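Local structure of EmGH1 (5Z87) at residues A[212-216]-A[272-276]; A[219-223]-A[380-384]; A[228-232]-A[308-312]. The protein is a glycoside hydrolase of family 3 that probably cleaves beta-glucosidic bonds, releasing terminal glucose from beta-linked sugars. All coordinates share one frame; numbering follows the deposited sequence. Where two conformers were deposited one is given.

Interaction 1: A[212-216]-A[272-276]; sequences VEGLQ and AGSIG
Gln216, in the last turn of helix 201-216, meets the backbone of residues 273-275 with both halves of its amide. Its OE1 accepts the N-H of Ile275 at 2.9 Å, on a lone pair and in the carbonyl plane, with an N-H...O angle of 154°. Its NE2 donates to Gly273 O, also at 2.9 Å; here the acceptor lies almost in the amide plane, whereas the donor sits well above the carbonyl plane of Gly273. The same NE2 gives a hydrogen to a water, which passes one of its own to Ala272 O, 2.7 Å away. Gripped at both ends, the amide is held against rotation. The extended chain beyond CG (chi2 -164°) carries it across to the loop, where CG1 of Ile275 lies 3.4 Å from OE1. A turn earlier in the helix the contact becomes apolar: Val212 CG1, anti to the backbone N (chi1 174°), rests 3.7 Å from Ala272 CB. Further out, OE1 also accepts the backbone N-H of Thr230, so one oxygen takes an N-H from the loop and another from strand 229-235, and Ser274 OG bonds both to Gly276 O and to Thr230 OG1. Replacing Gln216 with a leucine would probably leave the N-H groups of Ile275 and Thr230 and the carbonyl of Gly273 without these partners, freeing the loop to shift. Gly273, with positive phi, turns the chain after helix 263-270 toward strand 276-279. Helix 201-216 thus packs on the loop that leads into a parallel barrel strand, consistent with the TIM-barrel-like fold of the N-terminal domain of family 3 glycoside hydrolases.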
loop_
_atom_site.group_PDB
_atom_site.type_symbol
_atom_site.label_atom_id
_atom_site.label_comp_id
_atom_site.label_asym_id
_atom_site.label_seq_id
_atom_site.Cartn_x
_atom_site.Cartn_y
_atom_site.Cartn_z
ATOM N N VAL A 212 -7.034 29.195 -0.788
ATOM C CA VAL A 212 -7.285 29.821 -2.082
ATOM C C VAL A 212 -7.940 31.179 -1.876
ATOM O O VAL A 212 -7.555 32.174 -2.500
ATOM C CB VAL A 212 -8.136 28.907 -2.991
ATOM C CG1 VAL A 212 -8.519 29.631 -4.293
ATOM C CG2 VAL A 212 -7.399 27.622 -3.325
ATOM N N GLU A 213 -8.908 31.252 -0.965
ATOM C CA GLU A 213 -9.590 32.515 -0.739
ATOM C C GLU A 213 -8.713 33.517 0.008
ATOM O O GLU A 213 -8.975 34.720 -0.072
ATOM C CB GLU A 213 -10.927 32.244 -0.031
ATOM C CG GLU A 213 -11.931 31.568 -0.995
ATOM C CD GLU A 213 -13.263 31.166 -0.375
ATOM O OE1 GLU A 213 -13.282 30.556 0.723
ATOM O OE2 GLU A 213 -14.302 31.437 -1.021
ATOM N N GLY A 214 -7.661 33.061 0.691
ATOM C CA GLY A 214 -6.675 33.967 1.251
ATOM C C GLY A 214 -5.684 34.480 0.224
ATOM O O GLY A 214 -5.351 35.667 0.212
ATOM N N LEU A 215 -5.194 33.598 -0.650
ATOM C CA LEU A 215 -4.189 34.006 -1.626
ATOM C C LEU A 215 -4.798 34.787 -2.792
ATOM O O LEU A 215 -4.173 35.718 -3.309
ATOM C CB LEU A 215 -3.435 32.778 -2.145
ATOM C CG LEU A 215 -2.342 32.208 -1.238
ATOM C CD1 LEU A 215 -1.879 30.840 -1.755
ATOM C CD2 LEU A 215 -1.160 33.176 -1.133
ATOM N N GLN A 216 -6.002 34.414 -3.228
ATOM C CA GLN A 216 -6.642 35.025 -4.385
ATOM C C GLN A 216 -7.709 36.042 -4.017
ATOM O O GLN A 216 -8.112 36.827 -4.881
ATOM C CB GLN A 216 -7.302 33.958 -5.276
ATOM C CG GLN A 216 -6.340 33.016 -5.989
ATOM C CD GLN A 216 -6.993 32.249 -7.143
ATOM O OE1 GLN A 216 -6.302 31.699 -8.008
ATOM N NE2 GLN A 216 -8.329 32.213 -7.161
ATOM N N ALA A 272 -13.937 27.919 -4.609
ATOM C CA ALA A 272 -13.056 29.034 -4.286
ATOM C C ALA A 272 -12.481 29.715 -5.519
ATOM O O ALA A 272 -11.951 30.824 -5.398
ATOM C CB ALA A 272 -11.907 28.567 -3.382
ATOM N N GLY A 273 -12.553 29.078 -6.688
ATOM C CA GLY A 273 -12.173 29.738 -7.923
ATOM C C GLY A 273 -10.688 29.810 -8.186
ATOM O O GLY A 273 -10.224 30.786 -8.791
ATOM N N SER A 274 -9.924 28.815 -7.729
ATOM C CA SER A 274 -8.510 28.726 -8.074
ATOM C C SER A 274 -8.323 28.926 -9.575
ATOM O O SER A 274 -9.031 28.330 -10.383
ATOM C CB SER A 274 -7.949 27.362 -7.631
ATOM O OG SER A 274 -6.577 27.201 -7.983
ATOM N N ILE A 275 -7.376 29.786 -9.939
ATOM C CA ILE A 275 -7.136 30.110 -11.338
ATOM C C ILE A 275 -6.234 29.066 -11.985
ATOM O O ILE A 275 -6.370 28.767 -13.179
ATOM C CB ILE A 275 -6.531 31.531 -11.433
ATOM C CG1 ILE A 275 -7.552 32.597 -11.049
ATOM C CG2 ILE A 275 -5.983 31.839 -12.824
ATOM C CD1 ILE A 275 -6.932 33.991 -10.923
ATOM N N GLY A 276 -5.287 28.510 -11.228
ATOM C CA GLY A 276 -4.348 27.545 -11.747
ATOM C C GLY A 276 -4.458 26.194 -11.051
ATOM O O GLY A 276 -5.111 26.041 -10.007
HETATM O O HOH W 1 -10.793 33.238 -5.782
#

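Interaction 2: A[219-223]-A[380-384]; sequences PAEYL and KFKCG
Tyr222 and Leu223, in the extended part of the loop between helix 201-216 and strand 229-235, run past the C-terminal end of helix 366-382, with the CA atoms of Tyr222 and Lys382 4.6 Å apart. That end is a Schellman motif: Gly384, with a positive phi of 78°, leaves the helix and turns its N-H back to Phe381 O. The neighbouring carbonyl, Lys382 O, faces the loop and accepts the N-H of Leu223 at 3.0 Å, the donor tilted 26° from the carbonyl plane. This joins a connection of the TIM-barrel-like N-terminal domain to the last turn of a later helix. The Tyr222 ring adds to the backbone pairing, since its CE1 edge approaches Phe381 O near the ring plane, at 3.2 Å. Farther along the ring, Tyr222 OH is engaged by Leu41 O and by Arg46 NH1, tying the tyrosine to the segment around helix 43-51 as well. Leu223 reaches the helix end from a different direction. Its CD1 meets Cys383 SG in an apolar contact, while its side chain also touches Gln216 and Ile275, so the leucine sits between helix 201-216, the 272-276 loop and the helix end. Most of the buried surface on the helix side belongs to Lys382, which has CG anti to the backbone N (chi1 -179°) and an extended chain. That shape lays its methylenes alongside the loop backbone, CG lying 3.4 Å from Glu221 O and CD close by, while Pro43 and Ile275 also touch this side chain. The chain ends beside Ala220 O, with CE 3.1 Å and NZ 3.3 Å from that oxygen.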
loop_
_atom_site.group_PDB
_atom_site.type_symbol
_atom_site.label_atom_id
_atom_site.label_comp_id
_atom_site.label_asym_id
_atom_site.label_seq_id
_atom_site.Cartn_x
_atom_site.Cartn_y
_atom_site.Cartn_z
ATOM N N PRO A 219 -13.905 34.666 -4.534
ATOM C CA PRO A 219 -14.073 34.572 -5.994
ATOM C C PRO A 219 -14.611 35.869 -6.586
ATOM O O PRO A 219 -15.585 36.436 -6.091
ATOM C CB PRO A 219 -15.080 33.428 -6.168
ATOM C CG PRO A 219 -15.073 32.680 -4.882
ATOM C CD PRO A 219 -14.676 33.641 -3.810
ATOM N N ALA A 220 -13.957 36.349 -7.645
ATOM C CA ALA A 220 -14.365 37.589 -8.299
ATOM C C ALA A 220 -13.924 37.556 -9.755
ATOM O O ALA A 220 -13.100 36.727 -10.158
ATOM C CB ALA A 220 -13.794 38.825 -7.584
ATOM N N GLU A 221 -14.487 38.472 -10.552
ATOM C CA GLU A 221 -14.131 38.513 -11.969
ATOM C C GLU A 221 -12.646 38.790 -12.143
ATOM O O GLU A 221 -11.973 38.142 -12.955
ATOM C CB GLU A 221 -14.969 39.562 -12.703
ATOM C CG GLU A 221 -14.635 39.682 -14.182
ATOM C CD GLU A 221 -15.429 40.767 -14.917
ATOM O OE1 GLU A 221 -15.428 41.947 -14.489
ATOM O OE2 GLU A 221 -16.040 40.435 -15.949
ATOM N N TYR A 222 -12.116 39.727 -11.358
ATOM C CA TYR A 222 -10.706 40.077 -11.320
ATOM C C TYR A 222 -10.182 39.895 -9.903
ATOM O O TYR A 222 -10.899 40.172 -8.935
ATOM C CB TYR A 222 -10.486 41.549 -11.754
ATOM C CG TYR A 222 -10.568 41.787 -13.241
ATOM C CD1 TYR A 222 -9.427 41.723 -14.038
ATOM C CD2 TYR A 222 -11.781 42.075 -13.851
ATOM C CE1 TYR A 222 -9.492 41.935 -15.399
ATOM C CE2 TYR A 222 -11.859 42.297 -15.217
ATOM C CZ TYR A 222 -10.717 42.223 -15.980
ATOM O OH TYR A 222 -10.798 42.430 -17.330
ATOM N N LEU A 223 -8.924 39.465 -9.784
ATOM C CA LEU A 223 -8.276 39.441 -8.478
ATOM C C LEU A 223 -8.213 40.852 -7.907
ATOM O O LEU A 223 -7.871 41.797 -8.627
ATOM C CB LEU A 223 -6.855 38.881 -8.563
ATOM C CG LEU A 223 -6.665 37.396 -8.862
ATOM C CD1 LEU A 223 -5.265 36.993 -8.434
ATOM C CD2 LEU A 223 -7.718 36.550 -8.168
ATOM N N LYS A 380 -3.918 35.850 -17.023
ATOM C CA LYS A 380 -3.123 37.070 -16.883
ATOM C C LYS A 380 -4.020 38.306 -16.775
ATOM O O LYS A 380 -3.794 39.173 -15.923
ATOM C CB LYS A 380 -2.145 37.199 -18.052
ATOM C CG LYS A 380 -1.087 36.126 -18.063
ATOM C CD LYS A 380 -0.087 36.284 -19.192
ATOM C CE LYS A 380 1.188 35.486 -18.859
ATOM N NZ LYS A 380 2.224 35.509 -19.937
ATOM N N PHE A 381 -5.053 38.395 -17.612
ATOM C CA PHE A 381 -5.997 39.500 -17.486
ATOM C C PHE A 381 -6.631 39.517 -16.099
ATOM O O PHE A 381 -6.633 40.551 -15.419
ATOM C CB PHE A 381 -7.062 39.414 -18.591
ATOM C CG PHE A 381 -6.581 39.924 -19.942
ATOM C CD1 PHE A 381 -6.269 41.275 -20.124
ATOM C CD2 PHE A 381 -6.442 39.061 -21.023
ATOM C CE1 PHE A 381 -5.811 41.753 -21.357
ATOM C CE2 PHE A 381 -5.994 39.530 -22.266
ATOM C CZ PHE A 381 -5.676 40.880 -22.432
ATOM N N LYS A 382 -7.119 38.355 -15.641
ATOM C CA LYS A 382 -7.751 38.252 -14.325
ATOM C C LYS A 382 -6.817 38.701 -13.198
ATOM O O LYS A 382 -7.264 39.319 -12.220
ATOM C CB LYS A 382 -8.220 36.807 -14.088
ATOM C CG LYS A 382 -8.935 36.602 -12.740
ATOM C CD LYS A 382 -9.882 35.384 -12.739
ATOM C CE LYS A 382 -10.633 35.281 -11.419
ATOM N NZ LYS A 382 -11.560 34.106 -11.341
ATOM N N CYS A 383 -5.523 38.389 -13.302
ATOM C CA CYS A 383 -4.573 38.802 -12.283
ATOM C C CYS A 383 -4.106 40.238 -12.454
ATOM O O CYS A 383 -3.275 40.692 -11.662
ATOM C CB CYS A 383 -3.362 37.865 -12.274
ATOM S SG CYS A 383 -3.831 36.181 -11.774
ATOM N N GLY A 384 -4.603 40.945 -13.464
ATOM C CA GLY A 384 -4.274 42.347 -13.634
ATOM C C GLY A 384 -2.920 42.638 -14.231
ATOM O O GLY A 384 -2.464 43.782 -14.143
#

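Interaction 3: A[228-232]-A[308-312]; sequences IATSV and GYVVS
Tyr309 has its CG between the backbone N and the carbonyl carbon (chi1 64°), a rotation that swings the phenol across to strand 229-235. Ser231 answers with OG on the side of its own backbone N (chi1 -38°), and the two hydroxyls meet at 2.7 Å, Tyr309 OH donating to Ser231 OG. The serine oxygen lies at the ring's edge, near its plane. It is bonded to Cys177 O as well, so this buried hydroxyl links the tyrosine to strand 176-177. Strands 229-235 and 309-311 belong to the parallel sheet of the TIM-barrel-like N-terminal domain, where strand 276-279 runs between them. They therefore share no backbone pairing here: their local axes stay 8.3 Å apart at an angle of 58°, and the side chains meet across strand 276-279, the tyrosine ring passing close to Gly276. Val311 CG1 lies at the edge of the Tyr309 ring, in its plane, and meets Ser231 CB at 4.1 Å. Ala229 CB reaches the phenol oxygen at the same distance, two residues before Ser231 on the strand. Ile376 and Ala379 of helix 366-382 pack on the tyrosine, and Met278 of the intervening strand touches Val311. Thr230 packs instead on Val212 and Leu215 of helix 201-216.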
loop_
_atom_site.group_PDB
_atom_site.type_symbol
_atom_site.label_atom_id
_atom_site.label_comp_id
_atom_site.label_asym_id
_atom_site.label_seq_id
_atom_site.Cartn_x
_atom_site.Cartn_y
_atom_site.Cartn_z
ATOM N N ILE A 228 -2.767 36.992 -5.502
ATOM C CA ILE A 228 -2.024 36.244 -6.512
ATOM C C ILE A 228 -2.824 34.996 -6.866
ATOM O O ILE A 228 -3.684 34.546 -6.107
ATOM C CB ILE A 228 -0.602 35.851 -6.034
ATOM C CG1 ILE A 228 -0.677 34.766 -4.941
ATOM C CG2 ILE A 228 0.160 37.077 -5.521
ATOM C CD1 ILE A 228 0.690 34.208 -4.500
ATOM N N ALA A 229 -2.521 34.429 -8.028
ATOM C CA ALA A 229 -3.160 33.193 -8.461
ATOM C C ALA A 229 -2.592 31.979 -7.721
ATOM O O ALA A 229 -1.377 31.866 -7.510
ATOM C CB ALA A 229 -2.986 33.009 -9.973
ATOM N N THR A 230 -3.482 31.075 -7.327
ATOM C CA THR A 230 -3.105 29.766 -6.796
ATOM C C THR A 230 -3.019 28.750 -7.928
ATOM O O THR A 230 -3.792 28.807 -8.889
ATOM C CB THR A 230 -4.130 29.267 -5.770
ATOM O OG1 THR A 230 -5.442 29.294 -6.350
ATOM C CG2 THR A 230 -4.130 30.133 -4.535
ATOM N N SER A 231 -2.078 27.813 -7.806
ATOM C CA SER A 231 -2.029 26.616 -8.646
ATOM C C SER A 231 -2.108 25.399 -7.723
ATOM O O SER A 231 -1.090 24.909 -7.229
ATOM C CB SER A 231 -0.764 26.579 -9.511
ATOM O OG SER A 231 -0.431 27.873 -9.974
ATOM N N VAL A 232 -3.318 24.894 -7.492
ATOM C CA VAL A 232 -3.479 23.795 -6.548
ATOM C C VAL A 232 -2.816 22.542 -7.108
ATOM O O VAL A 232 -2.911 22.246 -8.309
ATOM C CB VAL A 232 -4.967 23.578 -6.234
ATOM C CG1 VAL A 232 -5.503 24.773 -5.455
ATOM C CG2 VAL A 232 -5.758 23.410 -7.530
ATOM N N GLY A 308 -9.309 27.977 -15.877
ATOM C CA GLY A 308 -7.968 28.473 -15.661
ATOM C C GLY A 308 -6.935 27.679 -16.436
ATOM O O GLY A 308 -7.228 27.041 -17.451
ATOM N N TYR A 309 -5.706 27.715 -15.933
ATOM C CA TYR A 309 -4.576 27.064 -16.571
ATOM C C TYR A 309 -4.143 25.827 -15.786
ATOM O O TYR A 309 -4.262 25.760 -14.558
ATOM C CB TYR A 309 -3.384 28.031 -16.712
ATOM C CG TYR A 309 -2.813 28.500 -15.395
ATOM C CD1 TYR A 309 -1.815 27.771 -14.743
ATOM C CD2 TYR A 309 -3.268 29.670 -14.800
ATOM C CE1 TYR A 309 -1.288 28.197 -13.538
ATOM C CE2 TYR A 309 -2.751 30.104 -13.584
ATOM C CZ TYR A 309 -1.760 29.359 -12.958
ATOM O OH TYR A 309 -1.246 29.768 -11.747
ATOM N N VAL A 310 -3.638 24.847 -16.524
ATOM C CA VAL A 310 -2.951 23.700 -15.965
ATOM C C VAL A 310 -1.468 23.898 -16.227
ATOM O O VAL A 310 -1.040 24.013 -17.386
ATOM C CB VAL A 310 -3.454 22.382 -16.571
ATOM C CG1 VAL A 310 -2.537 21.239 -16.156
ATOM C CG2 VAL A 310 -4.878 22.114 -16.143
ATOM N N VAL A 311 -0.686 23.954 -15.167
ATOM C CA VAL A 311 0.767 24.049 -15.284
ATOM C C VAL A 311 1.361 22.689 -14.949
ATOM O O VAL A 311 0.849 21.959 -14.089
ATOM C CB VAL A 311 1.344 25.163 -14.386
ATOM C CG1 VAL A 311 0.906 24.979 -12.925
ATOM C CG2 VAL A 311 2.849 25.228 -14.510
ATOM N N SER A 312 2.403 22.314 -15.680
ATOM C CA SER A 312 3.101 21.089 -15.361
ATOM C C SER A 312 3.921 21.267 -14.089
ATOM O O SER A 312 4.316 22.379 -13.722
ATOM C CB SER A 312 4.028 20.688 -16.507
ATOM O OG SER A 312 5.256 21.391 -16.408
#

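In the fold
Interactions 1 and 3 lie in the TIM-barrel-like N-terminal domain, and interaction 2 ties a loop of it to the end of helix 366-382; all lie on one side of the chain's centre. The centres of 1 and 3 are about 9 Å apart, of 1 and 2 about 10 Å, of 2 and 3 about 13 Å. Segments 212-216, 219-223 and 228-232 follow one another through a helix, a loop and a strand; their partners come later, in the order 272-276, 308-312 and 380-384. This helix-loop-strand unit is thereby tied to three later parts of the chain. Leu223 CD1, 3.8 Å from Ala229 N, joins interactions 2 and 3, and Gly276 N bonds to Thr230 O between 1 and 3.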